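Local coordinates for protein 1,4-dihydroxy-6-naphtoate synthase (PDB 1ZBM) that probably converts cyclic dehypoxanthine futalosine into 1,4-dihydroxy-6-naphthoate, a step in menaquinone (vitamin K2) biosynthesis, at residues 85-90 and 178-183; 154-159 and 235-240; 203-208 and 246-251. All blocks are in the same frame, centred on the assembly; numbering follows the deposited sequence.

Contact 1 of 3, residues 85-90 and 178-183; sequences VGDGYG and KLPLPL
G86 and L181 hold each other through two backbone hydrogen bonds: L181 N gives a nearly straight one to G86 O (2.7 Å, 172° at the hydrogen), and G86 N returns a more bent one to L181 O at 2.8 Å. They form an antiparallel hydrogen-bonded pair; V85 and P182 beside them form the neighbouring non-hydrogen-bonded pair, which needs no N-H from the proline. L181 O takes in addition a CA-H···O contact from V85 CA at 3.3 Å. D87 brings OD1 near P180, but OD2 has its partner outside, in the hydroxyl of Y245. Packing is tightest on the face of V85 and P182. With V85 CG1 anti to the backbone N (chi1 -179°), that methyl lands on P180 CB at 3.3 Å, closer than carbons usually pack, the two side chains crossing obliquely. L181 points to the other face, its CB 3.6 Å from G86 O; the end of L183 swings in, CD1 lying 4.0 Å from G86 N. W170 and W173 of helix 169-174 lie against L181. The pairing joins the end of strand 76-86 to the start of strand 181-189 in a mixed sheet of the periplasmic-binding-protein-like fold, where L183 O bonds T114 OG1 at the predicted substrate site.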
# COMPACT_ATOMS: atom_id res chain seq x y z
N VAL A 85 -4.97 -0.70 5.27
CA VAL A 85 -6.24 0.02 5.19
C VAL A 85 -6.26 1.32 5.99
O VAL A 85 -5.96 1.32 7.19
CB VAL A 85 -7.40 -0.91 5.67
CG1 VAL A 85 -8.75 -0.20 5.57
CG2 VAL A 85 -7.42 -2.17 4.81
N GLY A 86 -6.60 2.41 5.33
CA GLY A 86 -6.66 3.69 6.00
C GLY A 86 -7.99 3.79 6.71
O GLY A 86 -8.98 3.25 6.23
N ASP A 87 -8.02 4.47 7.85
CA ASP A 87 -9.25 4.62 8.62
C ASP A 87 -9.14 5.97 9.33
O ASP A 87 -8.72 6.03 10.48
CB ASP A 87 -9.37 3.47 9.63
CG ASP A 87 -10.79 3.28 10.15
OD1 ASP A 87 -11.73 3.88 9.57
OD2 ASP A 87 -10.97 2.52 11.12
N GLY A 88 -9.53 7.04 8.64
CA GLY A 88 -9.44 8.37 9.21
C GLY A 88 -8.18 9.07 8.71
O GLY A 88 -7.87 10.19 9.12
N TYR A 89 -7.47 8.38 7.82
CA TYR A 89 -6.23 8.86 7.23
C TYR A 89 -5.91 8.05 5.97
O TYR A 89 -6.48 6.98 5.75
CB TYR A 89 -5.08 8.69 8.20
CG TYR A 89 -5.01 7.30 8.81
CD1 TYR A 89 -4.66 6.18 8.04
CD2 TYR A 89 -5.28 7.10 10.16
CE1 TYR A 89 -4.57 4.91 8.62
CE2 TYR A 89 -5.20 5.85 10.74
CZ TYR A 89 -4.84 4.76 9.98
OH TYR A 89 -4.75 3.54 10.58
N GLY A 90 -4.98 8.57 5.17
CA GLY A 90 -4.57 7.90 3.94
C GLY A 90 -3.73 8.80 3.04
O GLY A 90 -3.17 9.78 3.53
N LYS A 178 -19.07 5.14 3.83
CA LYS A 178 -18.70 5.09 5.24
C LYS A 178 -18.09 3.75 5.64
O LYS A 178 -18.69 2.98 6.38
CB LYS A 178 -19.93 5.40 6.10
CG LYS A 178 -20.61 6.72 5.73
CD LYS A 178 -19.67 7.92 5.90
CE LYS A 178 -20.39 9.24 5.63
NZ LYS A 178 -19.49 10.43 5.67
N LEU A 179 -16.89 3.50 5.14
CA LEU A 179 -16.17 2.26 5.40
C LEU A 179 -14.67 2.55 5.32
O LEU A 179 -14.25 3.55 4.74
CB LEU A 179 -16.55 1.22 4.34
CG LEU A 179 -18.01 0.78 4.28
CD1 LEU A 179 -18.31 0.06 2.96
CD2 LEU A 179 -18.30 -0.13 5.48
N PRO A 180 -13.84 1.67 5.91
CA PRO A 180 -12.39 1.87 5.88
C PRO A 180 -11.91 2.03 4.42
O PRO A 180 -12.64 1.70 3.50
CB PRO A 180 -11.85 0.60 6.54
CG PRO A 180 -12.95 0.23 7.50
CD PRO A 180 -14.20 0.47 6.68
N LEU A 181 -10.69 2.52 4.23
CA LEU A 181 -10.15 2.73 2.88
C LEU A 181 -9.07 1.71 2.48
O LEU A 181 -7.93 1.78 2.96
CB LEU A 181 -9.55 4.14 2.80
CG LEU A 181 -9.45 4.88 1.46
CD1 LEU A 181 -8.44 6.02 1.58
CD2 LEU A 181 -9.05 3.93 0.36
N PRO A 182 -9.40 0.76 1.58
CA PRO A 182 -8.46 -0.28 1.10
C PRO A 182 -7.36 0.35 0.26
O PRO A 182 -7.64 0.95 -0.77
CB PRO A 182 -9.34 -1.19 0.24
CG PRO A 182 -10.74 -0.88 0.68
CD PRO A 182 -10.71 0.59 0.94
N LEU A 183 -6.10 0.19 0.66
CA LEU A 183 -5.00 0.78 -0.11
C LEU A 183 -4.07 -0.25 -0.74
O LEU A 183 -3.97 -0.33 -1.96
CB LEU A 183 -4.19 1.72 0.78
CG LEU A 183 -4.96 2.92 1.31
CD1 LEU A 183 -4.17 3.57 2.42
CD2 LEU A 183 -5.24 3.90 0.17

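Contact 2 of 3, residues 154-159 and 235-240; sequences GQITYA and KRFAMM
I156 reaches from its loop onto helix 231-241 and touches three of its side chains, so the contact is mostly apolar. CG1 stands between the backbone N and the carbonyl carbon (chi1 68°), and beyond it I156 CD1 meets F237 CB at 3.9 Å and approaches F237 CD1 obliquely. The other branch, CG2, lies 3.9 Å from both SE and CE of the selenomethionine M240, the two side chains sliding past each other in opposite directions. An alanine here would take away both branches and would probably open a gap beside F237 and M240, leaving the selenomethionine tip freer to turn. Charge enters only as packing: the guanidinium of R236 lays one face over I156, with NH1 3.9 Å from CB. Among polar groups, the Q155 amide stands almost upright to the F237 ring, planes 82° apart, and NE2 approaches the ring edge at CE1 (4.1 Å). Q155 OE1 lies 3.9 Å from M240 CE, but its polar partner is the hydroxyl of Y241, while NE2 bonds H152 O; these bonds would hold the amide in its rotation. A loop of one lobe thus packs on a helix of the other, as across the cleft of a periplasmic-binding-protein-like fold, with the side chain of F237 about 5 Å from that of H152, the predicted proton acceptor.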
# COMPACT_ATOMS: atom_id res chain seq x y z
N GLY A 154 5.13 10.24 3.42
CA GLY A 154 5.01 11.66 3.15
C GLY A 154 3.72 12.20 3.76
O GLY A 154 3.68 13.32 4.25
N GLN A 155 2.67 11.38 3.72
CA GLN A 155 1.36 11.74 4.25
C GLN A 155 1.38 12.24 5.70
O GLN A 155 0.44 12.90 6.14
CB GLN A 155 0.37 10.57 4.10
CG GLN A 155 0.85 9.24 4.67
CD GLN A 155 -0.15 8.08 4.50
OE1 GLN A 155 -1.15 8.00 5.21
NE2 GLN A 155 0.13 7.20 3.54
N ILE A 156 2.43 11.92 6.45
CA ILE A 156 2.52 12.38 7.84
C ILE A 156 3.79 13.19 8.10
O ILE A 156 4.13 13.42 9.26
CB ILE A 156 2.52 11.22 8.86
CG1 ILE A 156 3.82 10.41 8.73
CG2 ILE A 156 1.26 10.35 8.67
CD1 ILE A 156 3.97 9.32 9.76
N THR A 157 4.48 13.59 7.04
CA THR A 157 5.71 14.35 7.19
C THR A 157 5.79 15.59 6.30
O THR A 157 6.68 16.43 6.48
CB THR A 157 6.94 13.49 6.86
OG1 THR A 157 8.13 14.20 7.24
CG2 THR A 157 7.02 13.19 5.38
N TYR A 158 4.87 15.72 5.36
CA TYR A 158 4.87 16.85 4.43
C TYR A 158 5.00 18.22 5.11
O TYR A 158 5.61 19.14 4.56
CB TYR A 158 3.62 16.80 3.53
CG TYR A 158 2.30 17.03 4.24
CD1 TYR A 158 1.94 18.29 4.68
CD2 TYR A 158 1.43 15.97 4.50
CE1 TYR A 158 0.75 18.51 5.35
CE2 TYR A 158 0.22 16.18 5.17
CZ TYR A 158 -0.11 17.46 5.60
OH TYR A 158 -1.28 17.69 6.29
N ALA A 159 4.44 18.35 6.31
CA ALA A 159 4.51 19.62 7.04
C ALA A 159 5.94 20.07 7.36
O ALA A 159 6.20 21.26 7.51
CB ALA A 159 3.68 19.53 8.33
N LYS A 235 7.11 4.12 14.05
CA LYS A 235 6.22 3.20 14.73
C LYS A 235 4.78 3.61 14.43
O LYS A 235 3.92 2.79 14.11
CB LYS A 235 6.45 3.22 16.24
CG LYS A 235 6.80 1.87 16.86
CD LYS A 235 6.96 1.98 18.37
CE LYS A 235 8.07 2.96 18.73
NZ LYS A 235 8.18 3.18 20.20
N ARG A 236 4.53 4.92 14.54
CA ARG A 236 3.21 5.48 14.29
C ARG A 236 2.74 5.15 12.87
O ARG A 236 1.60 4.75 12.67
CB ARG A 236 3.25 6.99 14.51
CG ARG A 236 1.96 7.74 14.20
CD ARG A 236 2.19 9.25 14.34
NE ARG A 236 1.34 10.04 13.44
CZ ARG A 236 1.62 11.28 13.05
NH1 ARG A 236 0.79 11.92 12.23
NH2 ARG A 236 2.72 11.88 13.48
N PHE A 237 3.64 5.31 11.89
CA PHE A 237 3.31 5.03 10.50
C PHE A 237 3.01 3.56 10.28
O PHE A 237 2.00 3.19 9.65
CB PHE A 237 4.46 5.44 9.57
CG PHE A 237 4.17 5.23 8.11
CD1 PHE A 237 3.24 6.03 7.45
CD2 PHE A 237 4.83 4.23 7.39
CE1 PHE A 237 2.95 5.84 6.11
CE2 PHE A 237 4.55 4.03 6.04
CZ PHE A 237 3.61 4.84 5.40
N ALA A 238 3.89 2.71 10.78
CA ALA A 238 3.71 1.27 10.64
C ALA A 238 2.42 0.82 11.32
O ALA A 238 1.67 0.03 10.75
CB ALA A 238 4.91 0.53 11.23
N MSE A 239 2.17 1.32 12.52
CA MSE A 239 0.97 0.94 13.26
C MSE A 239 -0.31 1.43 12.57
O MSE A 239 -1.40 0.90 12.82
CB MSE A 239 1.04 1.48 14.69
CG MSE A 239 1.00 0.40 15.77
SE MSE A 239 2.67 0.15 16.76
CE MSE A 239 2.68 1.83 17.73
N MSE A 240 -0.17 2.43 11.71
CA MSE A 240 -1.29 2.99 10.95
C MSE A 240 -1.76 2.03 9.86
O MSE A 240 -2.95 1.98 9.54
CB MSE A 240 -0.90 4.32 10.29
CG MSE A 240 -1.00 5.55 11.19
SE MSE A 240 -0.16 7.13 10.45
CE MSE A 240 -1.44 7.63 9.09

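Contact 3 of 3, residues 203-208 and 246-251; sequences AMRESI and TYNMPE
R205 lies across the ring of Y247, its side chain at about a right angle to that of the tyrosine. CB begins the contact, 3.5 Å from CE1 of Y247. CG, anti to the carbonyl carbon (chi1 -77°), stands over one face of the ring, offset toward the rim, in a CH-pi contact 4.2 Å from the centroid. CD follows in the same extended chain and passes 4.0 Å from Y247 CZ. NE then gives a hydrogen bond to Y247 O at 3.3 Å, with the acceptor lying in the guanidinium plane. CZ is too far from the ring for more than a weak cation-pi attraction. At the tip, NH2 approaches N248 OD1 at 2.6 Å, but the bond is bent to 119° and counts as weak. The arginine therefore meets the chain just where helix 244-247 ends, N248 being the first residue to leave helical geometry. One turn further along, I208 CD1 abuts T246 O at 3.4 Å. T246 turns its hydroxyl oxygen to N243 N and other backbone partners. Helix 194-213 thus packs against the end of helix 244-247, with M25 of helix 20-30 against I208 and T246, and S80 and A81 of strand 76-86 against R205.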
# COMPACT_ATOMS: atom_id res chain seq x y z
N ALA A 203 1.48 -18.25 8.40
CA ALA A 203 2.77 -17.63 8.65
C ALA A 203 2.66 -16.12 8.56
O ALA A 203 3.32 -15.39 9.31
CB ALA A 203 3.80 -18.13 7.66
N MSE A 204 1.83 -15.64 7.64
CA MSE A 204 1.66 -14.21 7.45
C MSE A 204 1.02 -13.58 8.68
O MSE A 204 1.49 -12.55 9.17
CB MSE A 204 0.79 -13.95 6.21
CG MSE A 204 0.77 -12.50 5.75
SE MSE A 204 2.48 -11.81 5.11
CE MSE A 204 2.88 -10.54 6.54
N ARG A 205 -0.04 -14.20 9.18
CA ARG A 205 -0.73 -13.70 10.37
C ARG A 205 0.18 -13.68 11.58
O ARG A 205 0.18 -12.72 12.36
CB ARG A 205 -1.95 -14.56 10.68
CG ARG A 205 -3.11 -14.27 9.77
CD ARG A 205 -4.30 -15.14 10.09
NE ARG A 205 -5.49 -14.63 9.41
CZ ARG A 205 -6.52 -15.38 9.05
NH1 ARG A 205 -6.52 -16.68 9.29
NH2 ARG A 205 -7.55 -14.81 8.44
N GLU A 206 0.98 -14.73 11.73
CA GLU A 206 1.88 -14.80 12.86
C GLU A 206 2.89 -13.68 12.80
O GLU A 206 3.23 -13.08 13.83
CB GLU A 206 2.60 -16.13 12.88
CG GLU A 206 3.38 -16.35 14.16
CD GLU A 206 4.06 -17.69 14.21
OE1 GLU A 206 3.38 -18.71 13.94
OE2 GLU A 206 5.27 -17.72 14.53
N SER A 207 3.39 -13.37 11.60
CA SER A 207 4.39 -12.32 11.48
C SER A 207 3.84 -10.94 11.87
O SER A 207 4.54 -10.13 12.49
CB SER A 207 4.94 -12.29 10.05
OG SER A 207 6.15 -11.54 9.99
N ILE A 208 2.59 -10.69 11.51
CA ILE A 208 1.89 -9.44 11.81
C ILE A 208 1.64 -9.31 13.31
O ILE A 208 1.93 -8.28 13.93
CB ILE A 208 0.53 -9.39 11.06
CG1 ILE A 208 0.76 -9.46 9.55
CG2 ILE A 208 -0.24 -8.13 11.45
CD1 ILE A 208 -0.49 -9.80 8.76
N THR A 246 -5.04 -5.62 8.84
CA THR A 246 -3.94 -6.34 8.21
C THR A 246 -3.94 -7.79 8.68
O THR A 246 -3.64 -8.70 7.90
CB THR A 246 -2.58 -5.70 8.59
OG1 THR A 246 -2.72 -4.27 8.62
CG2 THR A 246 -1.50 -6.06 7.55
N TYR A 247 -4.28 -8.01 9.94
CA TYR A 247 -4.30 -9.37 10.46
C TYR A 247 -5.38 -10.22 9.80
O TYR A 247 -5.15 -11.39 9.51
CB TYR A 247 -4.50 -9.38 11.97
CG TYR A 247 -4.38 -10.76 12.57
CD1 TYR A 247 -3.13 -11.33 12.82
CD2 TYR A 247 -5.51 -11.51 12.89
CE1 TYR A 247 -3.01 -12.61 13.37
CE2 TYR A 247 -5.41 -12.78 13.44
CZ TYR A 247 -4.16 -13.33 13.68
OH TYR A 247 -4.07 -14.57 14.25
N ASN A 248 -6.54 -9.62 9.57
CA ASN A 248 -7.67 -10.30 8.94
C ASN A 248 -8.62 -9.26 8.33
O ASN A 248 -9.19 -8.44 9.04
CB ASN A 248 -8.43 -11.14 9.98
CG ASN A 248 -9.49 -12.03 9.37
OD1 ASN A 248 -9.20 -12.82 8.48
ND2 ASN A 248 -10.72 -11.92 9.85
N MSE A 249 -8.80 -9.30 7.01
CA MSE A 249 -9.68 -8.33 6.37
C MSE A 249 -11.14 -8.54 6.81
O MSE A 249 -11.74 -9.56 6.51
CB MSE A 249 -9.58 -8.46 4.85
CG MSE A 249 -10.14 -7.28 4.08
SE MSE A 249 -9.99 -7.57 2.17
CE MSE A 249 -8.11 -7.13 1.98
N PRO A 250 -11.71 -7.57 7.54
CA PRO A 250 -13.10 -7.70 8.01
C PRO A 250 -14.11 -7.50 6.88
O PRO A 250 -13.75 -7.07 5.78
CB PRO A 250 -13.20 -6.62 9.08
CG PRO A 250 -12.32 -5.53 8.53
CD PRO A 250 -11.10 -6.32 8.04
N GLU A 251 -15.38 -7.80 7.16
CA GLU A 251 -16.42 -7.66 6.14
C GLU A 251 -16.54 -6.24 5.59
O GLU A 251 -16.78 -6.07 4.39
CB GLU A 251 -17.78 -8.12 6.71
CG GLU A 251 -17.85 -9.61 7.04
CD GLU A 251 -17.26 -9.95 8.40
OE1 GLU A 251 -16.27 -9.30 8.82
OE2 GLU A 251 -17.79 -10.88 9.07

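Overall arrangement
From the N terminus the chain first passes 85-90, leaving strand 76-86, and then runs through the sheet that contains strand 147-150 to the loop 154-159. Strand 181-189 brings it back, so 178-183 closes contact 1 over 87 intervening residues. Helix 194-213 follows with 203-208, and helix 231-241 then closes contact 2 across 75 residues. Contact 3 closes last, at 246-251, soon after that helix. Contact 2 crosses both others, which lie in series. Contacts 1 and 2 touch, Y89 OH probably bonding M240 O. The three contacts tie strands 76-86 and 181-189 of one sheet and the loop after strand 147-150 of the other to helices 194-213, 231-241 and 244-247.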